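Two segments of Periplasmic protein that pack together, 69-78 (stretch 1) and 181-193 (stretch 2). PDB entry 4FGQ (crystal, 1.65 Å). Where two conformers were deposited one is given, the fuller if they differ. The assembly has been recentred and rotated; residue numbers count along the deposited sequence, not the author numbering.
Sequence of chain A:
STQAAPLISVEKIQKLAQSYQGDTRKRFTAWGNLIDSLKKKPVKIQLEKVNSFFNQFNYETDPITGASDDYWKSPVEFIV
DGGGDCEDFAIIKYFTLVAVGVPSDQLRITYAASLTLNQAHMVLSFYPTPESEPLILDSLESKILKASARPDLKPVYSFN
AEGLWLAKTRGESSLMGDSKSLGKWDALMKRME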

# COMPACT_ATOMS: atom_id res chain seq x y z
N ASP A 69 9.24 8.14 7.34
CA ASP A 69 9.65 7.82 8.70
C ASP A 69 10.31 6.44 8.69
O ASP A 69 10.03 5.63 7.81
CB ASP A 69 8.41 7.82 9.61
CG ASP A 69 8.76 7.67 11.09
OD1 ASP A 69 9.20 8.66 11.71
OD2 ASP A 69 8.56 6.56 11.63
N ASP A 70 11.18 6.17 9.66
CA ASP A 70 11.82 4.85 9.73
C ASP A 70 10.84 3.72 10.02
O ASP A 70 11.03 2.59 9.58
CB ASP A 70 12.94 4.83 10.77
CG ASP A 70 14.18 5.54 10.30
OD1 ASP A 70 14.23 6.00 9.14
OD2 ASP A 70 15.13 5.61 11.10
N TYR A 71 9.78 4.02 10.78
CA TYR A 71 8.82 3.00 11.18
C TYR A 71 7.80 2.71 10.08
O TYR A 71 7.21 3.64 9.52
CB TYR A 71 8.09 3.46 12.45
CG TYR A 71 7.16 2.43 13.05
CD1 TYR A 71 5.79 2.49 12.85
CD2 TYR A 71 7.66 1.41 13.85
CE1 TYR A 71 4.94 1.56 13.41
CE2 TYR A 71 6.81 0.47 14.42
CZ TYR A 71 5.46 0.55 14.19
OH TYR A 71 4.62 -0.38 14.76
N TRP A 72 7.60 1.43 9.78
CA TRP A 72 6.59 1.03 8.79
C TRP A 72 5.30 0.63 9.49
O TRP A 72 5.32 -0.26 10.35
CB TRP A 72 7.08 -0.17 7.96
CG TRP A 72 8.20 0.13 7.01
CD1 TRP A 72 9.02 1.22 7.01
CD2 TRP A 72 8.61 -0.68 5.90
NE1 TRP A 72 9.93 1.13 5.97
CE2 TRP A 72 9.69 -0.02 5.27
CE3 TRP A 72 8.18 -1.90 5.38
CZ2 TRP A 72 10.34 -0.55 4.15
CZ3 TRP A 72 8.82 -2.42 4.26
CH2 TRP A 72 9.89 -1.75 3.66
N LYS A 73 4.19 1.26 9.12
CA LYS A 73 2.90 0.99 9.76
C LYS A 73 2.15 -0.18 9.14
O LYS A 73 2.06 -0.27 7.91
CB LYS A 73 1.99 2.22 9.67
CG LYS A 73 2.54 3.48 10.31
CD LYS A 73 1.45 4.57 10.30
CE LYS A 73 2.02 5.92 10.70
NZ LYS A 73 0.93 6.94 10.89
N SER A 74 1.60 -1.05 9.98
CA SER A 74 0.64 -2.05 9.50
C SER A 74 -0.62 -1.33 9.08
O SER A 74 -0.84 -0.20 9.49
CB SER A 74 0.30 -3.04 10.62
OG SER A 74 -0.47 -2.43 11.63
N PRO A 75 -1.45 -1.99 8.25
CA PRO A 75 -2.74 -1.41 7.84
C PRO A 75 -3.58 -0.93 9.02
O PRO A 75 -4.14 0.17 8.96
CB PRO A 75 -3.43 -2.59 7.14
CG PRO A 75 -2.27 -3.35 6.52
CD PRO A 75 -1.14 -3.23 7.51
N VAL A 76 -3.67 -1.71 10.09
CA VAL A 76 -4.44 -1.28 11.25
C VAL A 76 -3.87 0.02 11.87
O VAL A 76 -4.62 0.91 12.25
CB VAL A 76 -4.56 -2.39 12.30
CG1 VAL A 76 -5.16 -1.86 13.60
CG2 VAL A 76 -5.41 -3.54 11.75
N GLU A 77 -2.55 0.12 11.94
CA GLU A 77 -1.92 1.32 12.49
C GLU A 77 -2.20 2.54 11.61
O GLU A 77 -2.41 3.65 12.12
CB GLU A 77 -0.42 1.10 12.66
CG GLU A 77 -0.05 0.14 13.78
CD GLU A 77 1.43 -0.16 13.82
OE1 GLU A 77 1.96 -0.67 12.81
OE2 GLU A 77 2.08 0.14 14.84
N PHE A 78 -2.18 2.34 10.30
CA PHE A 78 -2.51 3.39 9.35
C PHE A 78 -3.94 3.90 9.62
O PHE A 78 -4.18 5.10 9.69
CB PHE A 78 -2.41 2.84 7.93
CG PHE A 78 -2.59 3.87 6.84
CD1 PHE A 78 -3.85 4.19 6.36
CD2 PHE A 78 -1.48 4.48 6.26
CE1 PHE A 78 -4.02 5.12 5.34
CE2 PHE A 78 -1.64 5.41 5.23
CZ PHE A 78 -2.91 5.73 4.78
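Stretch 2 (181-193) SLGKWDALMKRME

Stretch 2 is a helix, running from Gly183 with Leu182 at its N-cap position, and it lies along an extended segment of stretch 1. From Tyr71 to Ser74 the backbone of stretch 1 is open, with phi between about -70° and -100° and psi between about 125° and 160°, before the chain turns into its own helix at Pro75. The two chains advance in the same sense: the CA of Trp72 lies 6.5 Å from the CA of Lys184, and the CA of Ser74 lies 5.9 Å from the CA of Leu188. Two residues of extended chain thus match one helical turn, and three of the contacting helix positions, Lys184, Leu188 and Arg191, whose CA-to-CB bonds point toward stretch 1, are spaced four and three apart.

The apolar part centres on Trp72, chi1 m, whose CA-to-CB bond points toward the helix and which has the largest covered area of the contact. Trp72 CH2 lies 3.9 Å from Leu182 CD2, Trp72 CZ3 3.8 Å from Trp185 CB, and Trp72 CB 3.8 Å from Leu188 CD1. Over one face of the indole runs the aliphatic part of Lys184, chi1 m and then t throughout; Lys184 CD stands 3.7 Å from the centroid of the Trp72 five-membered ring, a CH-pi contact. Leu188, t at chi1 and chi2, also brings CD1 to 3.5 Å from Lys73 O. Farther along, Pro75 CD meets Met192 SD at 3.8 Å, and Ser74 CB lies 4.0 Å from Met192 CG.

The polar contacts come from two long side chains, Lys184 and Arg191, which reach backbone carbonyls and the Glu77 carboxylate. The extended Lys184 makes a weak hydrogen bond from NZ to Asp70 O at 3.0 Å. One turn beyond Leu188, Arg191 bends at chi3 (m) and donates from NH2 to Trp72 O at 2.7 Å, while the same NH2 forms a salt bridge with Glu77 OE1 at 2.9 Å; Arg191 NE adds a weak bond to Glu77 OE1 at 3.2 Å. Both acceptors lie at the edge of the guanidinium, leaving one face to Tyr71 OH, 2.9 Å from Arg191 CZ.

Within stretch 1 the Glu77 carboxylate has further partners. Tyr71 OH donates to Glu77 OE2 at 2.6 Å, Ser74 N donates to Glu77 OE1 at 2.9 Å, and Glu77 N gives Ser74 OG a weak capping bond at 3.3 Å.

Two waters link the stretches. One accepts from Trp72 NE1 at 3.2 Å and, weakly, from Lys184 NZ at 3.4 Å; another joins Ser74 OG at 2.9 Å to Arg191 O, a weak bond at 3.4 Å.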

# COMPACT_ATOMS: atom_id res chain seq x y z
N SER A 181 13.96 -10.77 4.75
CA SER A 181 15.31 -10.22 4.88
C SER A 181 15.21 -8.70 5.03
O SER A 181 16.17 -8.02 5.39
CB SER A 181 16.17 -10.57 3.66
OG SER A 181 16.09 -11.95 3.36
N LEU A 182 14.01 -8.20 4.74
CA LEU A 182 13.63 -6.82 4.99
C LEU A 182 13.06 -6.79 6.40
O LEU A 182 11.90 -7.15 6.62
CB LEU A 182 12.57 -6.41 3.96
CG LEU A 182 12.42 -5.02 3.36
CD1 LEU A 182 13.75 -4.49 2.86
CD2 LEU A 182 11.42 -5.08 2.20
N GLY A 183 13.88 -6.39 7.37
CA GLY A 183 13.55 -6.48 8.78
C GLY A 183 12.24 -5.85 9.23
O GLY A 183 11.49 -6.47 9.98
N LYS A 184 11.97 -4.63 8.77
CA LYS A 184 10.77 -3.91 9.18
C LYS A 184 9.53 -4.57 8.62
O LYS A 184 8.46 -4.50 9.23
CB LYS A 184 10.80 -2.48 8.66
CG LYS A 184 11.91 -1.63 9.20
CD LYS A 184 12.13 -0.46 8.26
CE LYS A 184 13.13 0.48 8.84
NZ LYS A 184 13.35 1.67 7.97
N TRP A 185 9.68 -5.17 7.45
CA TRP A 185 8.58 -5.82 6.75
C TRP A 185 8.26 -7.13 7.45
O TRP A 185 7.09 -7.45 7.69
CB TRP A 185 8.98 -6.06 5.29
CG TRP A 185 7.95 -6.72 4.42
CD1 TRP A 185 8.11 -7.88 3.71
CD2 TRP A 185 6.62 -6.25 4.13
NE1 TRP A 185 6.96 -8.16 3.01
CE2 TRP A 185 6.03 -7.18 3.25
CE3 TRP A 185 5.88 -5.14 4.53
CZ2 TRP A 185 4.73 -7.04 2.76
CZ3 TRP A 185 4.59 -5.00 4.06
CH2 TRP A 185 4.02 -5.94 3.18
N ASP A 186 9.30 -7.88 7.79
CA ASP A 186 9.13 -9.11 8.57
C ASP A 186 8.41 -8.80 9.88
O ASP A 186 7.42 -9.45 10.22
CB ASP A 186 10.50 -9.73 8.86
CG ASP A 186 10.40 -11.05 9.59
OD1 ASP A 186 9.68 -11.96 9.11
OD2 ASP A 186 11.05 -11.18 10.65
N ALA A 187 8.90 -7.80 10.60
CA ALA A 187 8.29 -7.37 11.86
C ALA A 187 6.87 -6.86 11.66
O ALA A 187 5.99 -7.07 12.50
CB ALA A 187 9.15 -6.31 12.53
N LEU A 188 6.64 -6.16 10.54
CA LEU A 188 5.32 -5.63 10.24
C LEU A 188 4.32 -6.77 10.09
O LEU A 188 3.22 -6.72 10.66
CB LEU A 188 5.33 -4.74 8.99
CG LEU A 188 4.05 -4.00 8.56
CD1 LEU A 188 4.40 -2.80 7.71
CD2 LEU A 188 3.11 -4.89 7.78
N MET A 189 4.67 -7.79 9.31
CA MET A 189 3.75 -8.89 9.07
C MET A 189 3.47 -9.70 10.34
O MET A 189 2.41 -10.32 10.47
CB MET A 189 4.25 -9.77 7.93
CG MET A 189 4.21 -9.05 6.59
SD MET A 189 4.52 -10.12 5.19
CE MET A 189 6.25 -10.55 5.43
N LYS A 190 4.41 -9.68 11.28
CA LYS A 190 4.22 -10.37 12.55
C LYS A 190 3.27 -9.62 13.48
O LYS A 190 2.57 -10.24 14.28
CB LYS A 190 5.57 -10.64 13.22
CG LYS A 190 6.36 -11.74 12.54
CD LYS A 190 7.72 -11.96 13.18
CE LYS A 190 8.50 -13.01 12.41
NZ LYS A 190 9.91 -13.11 12.86
N ARG A 191 3.23 -8.29 13.35
CA ARG A 191 2.26 -7.49 14.10
C ARG A 191 0.84 -7.75 13.60
O ARG A 191 -0.13 -7.58 14.34
CB ARG A 191 2.57 -5.99 13.99
CG ARG A 191 3.83 -5.56 14.71
CD ARG A 191 3.79 -4.09 15.11
NE ARG A 191 3.65 -3.18 13.97
CZ ARG A 191 4.66 -2.82 13.17
NH1 ARG A 191 5.88 -3.29 13.37
NH2 ARG A 191 4.42 -1.98 12.17
N MET A 192 0.73 -8.16 12.34
CA MET A 192 -0.57 -8.40 11.72
C MET A 192 -1.15 -9.75 12.10
O MET A 192 -2.35 -9.98 11.98
CB MET A 192 -0.45 -8.28 10.20
CG MET A 192 -0.07 -6.88 9.75
SD MET A 192 0.09 -6.81 7.96
CE MET A 192 -1.60 -7.17 7.46
N GLU A 193 -0.28 -10.65 12.56
CA GLU A 193 -0.71 -11.91 13.16
C GLU A 193 -1.26 -11.60 14.55
O GLU A 193 -0.52 -11.63 15.53
CB GLU A 193 0.46 -12.89 13.28
CG GLU A 193 1.21 -13.14 11.98
CD GLU A 193 2.45 -14.00 12.18
OE1 GLU A 193 3.01 -14.48 11.17
OE2 GLU A 193 2.87 -14.19 13.34
OXT GLU A 193 -2.44 -11.30 14.71
O HOH W 1 11.36 3.94 6.35
O HOH W 2 -1.50 -4.83 13.00